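Local atomic coordinates of CRISPR-associated protein, Cse1 family (Acidimicrobium ferrooxidans, PDB entry 4H3T), a protein that probably serves as the large subunit of the type I-E CRISPR surveillance complex Cascade, which recognises invading DNA in bacterial defence. Residues 388-393 with 469-474; 396-401 with 478-483. The protein carries 1 engineered substitution. One frame throughout, in Å; residues are numbered along the deposited sequence.

Interaction 1: residues 388-393 with 469-474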
loop_
_atom_site.group_PDB
_atom_site.type_symbol
_atom_site.label_atom_id
_atom_site.label_comp_id
_atom_site.label_asym_id
_atom_site.label_seq_id
_atom_site.Cartn_x
_atom_site.Cartn_y
_atom_site.Cartn_z
ATOM N N LEU A 388 4.279 9.755 15.674
ATOM C CA LEU A 388 4.504 8.557 16.467
ATOM C C LEU A 388 3.601 8.590 17.701
ATOM O O LEU A 388 3.165 7.547 18.165
ATOM C CB LEU A 388 5.983 8.406 16.887
ATOM C CG LEU A 388 6.787 7.557 15.959
ATOM C CD1 LEU A 388 6.784 8.144 14.580
ATOM C CD2 LEU A 388 8.222 7.332 16.511
ATOM N N ALA A 389 3.235 9.773 18.150
ATOM C CA ALA A 389 2.272 9.914 19.282
ATOM C C ALA A 389 0.930 9.210 19.011
ATOM O O ALA A 389 0.363 8.655 19.936
ATOM C CB ALA A 389 2.016 11.382 19.551
ATOM N N VAL A 390 0.463 9.168 17.759
ATOM C CA VAL A 390 -0.813 8.550 17.383
ATOM C C VAL A 390 -0.688 7.011 17.368
ATOM O O VAL A 390 -1.675 6.292 17.591
ATOM C CB VAL A 390 -1.296 9.154 16.051
ATOM C CG1 VAL A 390 -2.432 8.350 15.415
ATOM C CG2 VAL A 390 -1.699 10.614 16.253
ATOM N N LEU A 391 0.520 6.516 17.152
ATOM C CA LEU A 391 0.838 5.072 17.196
ATOM C C LEU A 391 0.931 4.567 18.622
ATOM O O LEU A 391 0.866 3.353 18.842
ATOM C CB LEU A 391 2.140 4.740 16.471
ATOM C CG LEU A 391 2.223 5.137 15.062
ATOM C CD1 LEU A 391 3.565 4.694 14.448
ATOM C CD2 LEU A 391 1.044 4.538 14.259
ATOM N N ASN A 392 1.068 5.486 19.602
ATOM C CA ASN A 392 1.195 5.148 21.046
ATOM C C ASN A 392 -0.038 4.464 21.612
ATOM O O ASN A 392 -1.131 5.047 21.697
ATOM C CB ASN A 392 1.486 6.418 21.836
ATOM C CG ASN A 392 1.961 6.227 23.265
ATOM O OD1 ASN A 392 1.698 5.210 23.926
ATOM N ND2 ASN A 392 2.531 7.278 23.835
ATOM N N GLN A 393 0.132 3.218 22.006
ATOM C CA GLN A 393 -0.934 2.412 22.606
ATOM C C GLN A 393 -0.925 2.456 24.159
ATOM O O GLN A 393 -1.963 2.180 24.781
ATOM C CB GLN A 393 -0.822 0.970 22.114
ATOM C CG GLN A 393 -1.206 0.915 20.636
ATOM C CD GLN A 393 -1.254 -0.481 20.167
ATOM O OE1 GLN A 393 -2.274 -1.141 20.231
ATOM N NE2 GLN A 393 -0.131 -1.018 19.914
ATOM N N HIS A 469 -3.220 18.368 8.230
ATOM C CA HIS A 469 -2.600 19.427 9.054
ATOM C C HIS A 469 -2.926 19.194 10.523
ATOM O O HIS A 469 -2.065 19.339 11.369
ATOM C CB HIS A 469 -3.084 20.835 8.634
ATOM C CG HIS A 469 -2.378 21.964 9.334
ATOM N ND1 HIS A 469 -3.077 22.898 10.129
ATOM C CD2 HIS A 469 -1.069 22.341 9.281
ATOM C CE1 HIS A 469 -2.167 23.757 10.575
ATOM N NE2 HIS A 469 -0.944 23.477 10.093
ATOM N N PHE A 470 -4.174 18.876 10.832
ATOM C CA PHE A 470 -4.594 18.584 12.198
ATOM C C PHE A 470 -3.834 17.355 12.747
ATOM O O PHE A 470 -3.282 17.402 13.841
ATOM C CB PHE A 470 -6.150 18.347 12.225
ATOM C CG PHE A 470 -6.673 17.437 13.310
ATOM C CD1 PHE A 470 -6.978 17.931 14.570
ATOM C CD2 PHE A 470 -6.814 16.069 13.082
ATOM C CE1 PHE A 470 -7.365 17.061 15.600
ATOM C CE2 PHE A 470 -7.183 15.211 14.095
ATOM C CZ PHE A 470 -7.481 15.703 15.348
ATOM N N LEU A 471 -3.773 16.268 11.954
ATOM C CA LEU A 471 -3.118 15.047 12.376
ATOM C C LEU A 471 -1.608 15.275 12.626
ATOM O O LEU A 471 -1.084 14.886 13.685
ATOM C CB LEU A 471 -3.334 13.941 11.315
ATOM C CG LEU A 471 -2.615 12.596 11.580
ATOM C CD1 LEU A 471 -3.167 11.947 12.822
ATOM C CD2 LEU A 471 -2.798 11.602 10.486
ATOM N N THR A 472 -0.929 15.979 11.696
ATOM C CA THR A 472 0.507 16.324 11.861
ATOM C C THR A 472 0.725 17.134 13.139
ATOM O O THR A 472 1.709 16.891 13.853
ATOM C CB THR A 472 1.055 17.070 10.598
ATOM O OG1 THR A 472 1.058 16.108 9.526
ATOM C CG2 THR A 472 2.449 17.586 10.786
ATOM N N GLY A 473 -0.189 18.051 13.438
ATOM C CA GLY A 473 -0.069 18.928 14.635
ATOM C C GLY A 473 -0.152 18.198 15.967
ATOM O O GLY A 473 0.375 18.687 16.967
ATOM N N LEU A 474 -0.660 16.950 15.979
ATOM C CA LEU A 474 -0.784 16.185 17.229
ATOM C C LEU A 474 0.583 15.718 17.745
ATOM O O LEU A 474 0.706 15.443 18.920
ATOM C CB LEU A 474 -1.709 14.986 17.095
ATOM C CG LEU A 474 -3.117 15.260 16.686
ATOM C CD1 LEU A 474 -3.925 13.958 16.653
ATOM C CD2 LEU A 474 -3.802 16.269 17.597
#
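Ala-389 begins the contact with its methyl group. It points at the end of helix 445-473, where its CB comes to 4.3 Å from the backbone O of Leu-474. The CA atoms of these two residues are 7.3 Å apart, the closest CA pair between the segments. Val-390 follows and carries most of the packing. Its CG2 does the touching. With CG1 anti to the backbone N (chi1 166°), CG2 lies beside that nitrogen and faces the partner helix. There it meets two leucine methyls. Leu-471 CD1 is 4.0 Å from Val-390 CG2, and the two side chains cross at about a right angle. Leu-474 CD1 is also 4.0 Å from Val-390 CG2, but this side chain comes at a slant. Leu-334 of helix 330-334 also packs on Val-390 and on Leu-391. No hydrogen bond links the two segments. Their small buried interface of 132 Å² is held by dispersion and by the exclusion of water. With no directional bond, the fit probably rests on the shapes of the methyl groups.

Interaction 2: residues 396-401 with 478-483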
loop_
_atom_site.group_PDB
_atom_site.type_symbol
_atom_site.label_atom_id
_atom_site.label_comp_id
_atom_site.label_asym_id
_atom_site.label_seq_id
_atom_site.Cartn_x
_atom_site.Cartn_y
_atom_site.Cartn_z
ATOM N N PRO A 396 -3.193 6.363 24.945
ATOM C CA PRO A 396 -3.973 6.434 23.708
ATOM C C PRO A 396 -4.671 7.760 23.414
ATOM O O PRO A 396 -5.452 7.770 22.477
ATOM C CB PRO A 396 -4.993 5.311 23.913
ATOM C CG PRO A 396 -5.253 5.328 25.322
ATOM C CD PRO A 396 -3.936 5.621 25.988
ATOM N N ALA A 397 -4.422 8.853 24.152
ATOM C CA ALA A 397 -5.148 10.123 23.940
ATOM C C ALA A 397 -4.965 10.710 22.514
ATOM O O ALA A 397 -5.924 11.141 21.899
ATOM C CB ALA A 397 -4.724 11.150 24.992
ATOM N N ALA A 398 -3.769 10.714 21.984
ATOM C CA ALA A 398 -3.498 11.240 20.644
ATOM C C ALA A 398 -4.243 10.435 19.531
ATOM O O ALA A 398 -4.909 11.023 18.671
ATOM C CB ALA A 398 -2.030 11.277 20.391
ATOM N N ALA A 399 -4.202 9.104 19.615
ATOM C CA ALA A 399 -4.924 8.244 18.679
ATOM C C ALA A 399 -6.450 8.457 18.818
ATOM O O ALA A 399 -7.170 8.582 17.824
ATOM C CB ALA A 399 -4.573 6.795 18.934
ATOM N N THR A 400 -6.922 8.593 20.052
ATOM C CA THR A 400 -8.349 8.789 20.322
ATOM C C THR A 400 -8.863 10.105 19.692
ATOM O O THR A 400 -9.929 10.095 19.045
ATOM C CB THR A 400 -8.624 8.738 21.832
ATOM O OG1 THR A 400 -8.213 7.446 22.284
ATOM C CG2 THR A 400 -10.125 8.954 22.192
ATOM N N VAL A 401 -8.132 11.217 19.857
ATOM C CA VAL A 401 -8.575 12.480 19.232
ATOM C C VAL A 401 -8.501 12.342 17.696
ATOM O O VAL A 401 -9.391 12.846 16.977
ATOM C CB VAL A 401 -7.824 13.747 19.758
ATOM C CG1 VAL A 401 -6.368 13.799 19.318
ATOM C CG2 VAL A 401 -8.544 15.016 19.337
ATOM N N ASP A 478 0.501 18.654 24.128
ATOM C CA ASP A 478 0.316 18.038 25.452
ATOM C C ASP A 478 -1.184 18.035 25.742
ATOM O O ASP A 478 -1.782 16.969 25.760
ATOM C CB ASP A 478 1.150 18.809 26.491
ATOM C CG ASP A 478 1.028 18.362 27.960
ATOM O OD1 ASP A 478 1.365 19.200 28.880
ATOM O OD2 ASP A 478 0.635 17.179 28.196
ATOM N N ASP A 479 -1.814 19.192 25.780
ATOM C CA ASP A 479 -3.271 19.284 26.000
ATOM C C ASP A 479 -4.052 19.107 24.696
ATOM O O ASP A 479 -4.321 20.065 23.977
ATOM C CB ASP A 479 -3.676 20.617 26.671
ATOM C CG ASP A 479 -5.163 20.661 27.094
ATOM O OD1 ASP A 479 -5.926 19.692 26.754
ATOM O OD2 ASP A 479 -5.565 21.648 27.770
ATOM N N LEU A 480 -4.534 17.889 24.480
ATOM C CA LEU A 480 -5.228 17.499 23.264
ATOM C C LEU A 480 -6.683 17.998 23.222
ATOM O O LEU A 480 -7.337 17.819 22.212
ATOM C CB LEU A 480 -5.164 15.968 23.080
ATOM C CG LEU A 480 -3.738 15.434 22.907
ATOM C CD1 LEU A 480 -3.647 14.015 23.353
ATOM C CD2 LEU A 480 -3.240 15.592 21.482
ATOM N N GLU A 481 -7.178 18.678 24.257
ATOM C CA GLU A 481 -8.525 19.250 24.195
ATOM C C GLU A 481 -8.570 20.451 23.199
ATOM O O GLU A 481 -9.600 20.738 22.617
ATOM C CB GLU A 481 -9.014 19.707 25.603
ATOM C CG GLU A 481 -10.423 19.218 25.897
ATOM C CD GLU A 481 -10.451 17.866 26.592
ATOM O OE1 GLU A 481 -10.813 17.830 27.793
ATOM O OE2 GLU A 481 -10.027 16.863 25.969
ATOM N N ARG A 482 -7.446 21.128 22.992
ATOM C CA ARG A 482 -7.358 22.281 22.090
ATOM C C ARG A 482 -7.521 21.857 20.627
ATOM O O ARG A 482 -8.455 22.330 19.994
ATOM C CB ARG A 482 -6.032 22.995 22.345
ATOM C CG ARG A 482 -5.867 24.328 21.671
ATOM C CD ARG A 482 -4.559 24.944 22.158
ATOM N NE ARG A 482 -4.504 25.094 23.625
ATOM C CZ ARG A 482 -4.931 26.150 24.320
ATOM N NH1 ARG A 482 -5.464 27.199 23.697
ATOM N NH2 ARG A 482 -4.827 26.166 25.644
ATOM N N PRO A 483 -6.736 20.913 20.070
ATOM C CA PRO A 483 -6.967 20.538 18.670
ATOM C C PRO A 483 -8.360 19.901 18.441
ATOM O O PRO A 483 -8.921 20.014 17.357
ATOM C CB PRO A 483 -5.815 19.579 18.379
ATOM C CG PRO A 483 -5.343 19.086 19.722
ATOM C CD PRO A 483 -5.523 20.255 20.594
#
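The flat peptide group joining Ala-397 to Ala-398 meets the side chain of Leu-480 with one of its faces. Leu-480 CD1 lies almost straight above Ala-398 N, at 3.6 Å. The same methyl presses on Ala-397 CB at 3.5 Å, closer than carbons usually pack, and has Ala-398 CB at 4.3 Å. A second flat group, the carboxylate of Asp-479, stands behind Leu-480. Glu-481 N meets Asp-479 OD1 from above the carboxylate plane, at 3.0 Å and with an N-H...O angle of 158°. This capping bond fixes the turn that leads into helix 481-504.

CB of Leu-480 already points at helix 397-415, and CG, anti to the carbonyl carbon (chi1 -63°), carries both methyls on toward it. The other branch turns to Val-401. Leu-480 CD2 is 4.2 Å from Val-401 CG1, while Val-401 CG2 approaches the backbone O of Leu-480. One leucine thus spans the first turn of helix 397-415.

That turn is itself well tied. Pro-396 is the N-cap residue, and its O accepts two bonds from Thr-400. One comes from the backbone N. The other comes from OG1 of Thr-400, 2.8 Å from Pro-396 O and above the carbonyl plane. Asp-395 OD1 takes the N-H of Ala-397.

No hydrogen bond crosses between the segments, which bury 181 Å². Leu-480 supplies most of the buried area on its own segment and takes part in every close contact. The contact is partly buried and sets the starts of helices 397-415 and 481-504 side by side. Leu-474, at the end of the 469-474 segment, touches Val-401, Leu-480 and Pro-483. Arg-484, one residue further into helix 481-504, packs on Thr-400 and Val-401.

Overall arrangement
Strand 375-387 runs into the short turn 388-391, and the chain then enters helix 397-415. Seventy-five residues, mostly helical, separate 388-393 from 469-474, where the end of helix 445-473 returns to that turn and closes interaction 1. A loop residue just ahead of helix 481-504 then closes interaction 2 on the start of helix 397-415. The segments alternate along the chain, so the two loops cross, and the interaction centres are about 8 Å apart. Leu-474 belongs to interaction 1, yet its CD1 packs on CG1 of Val-401 in interaction 2. Together the two interactions tie the exit of the strand to three helices, consistent with the base of the C-terminal helical bundle of Cse1 proteins.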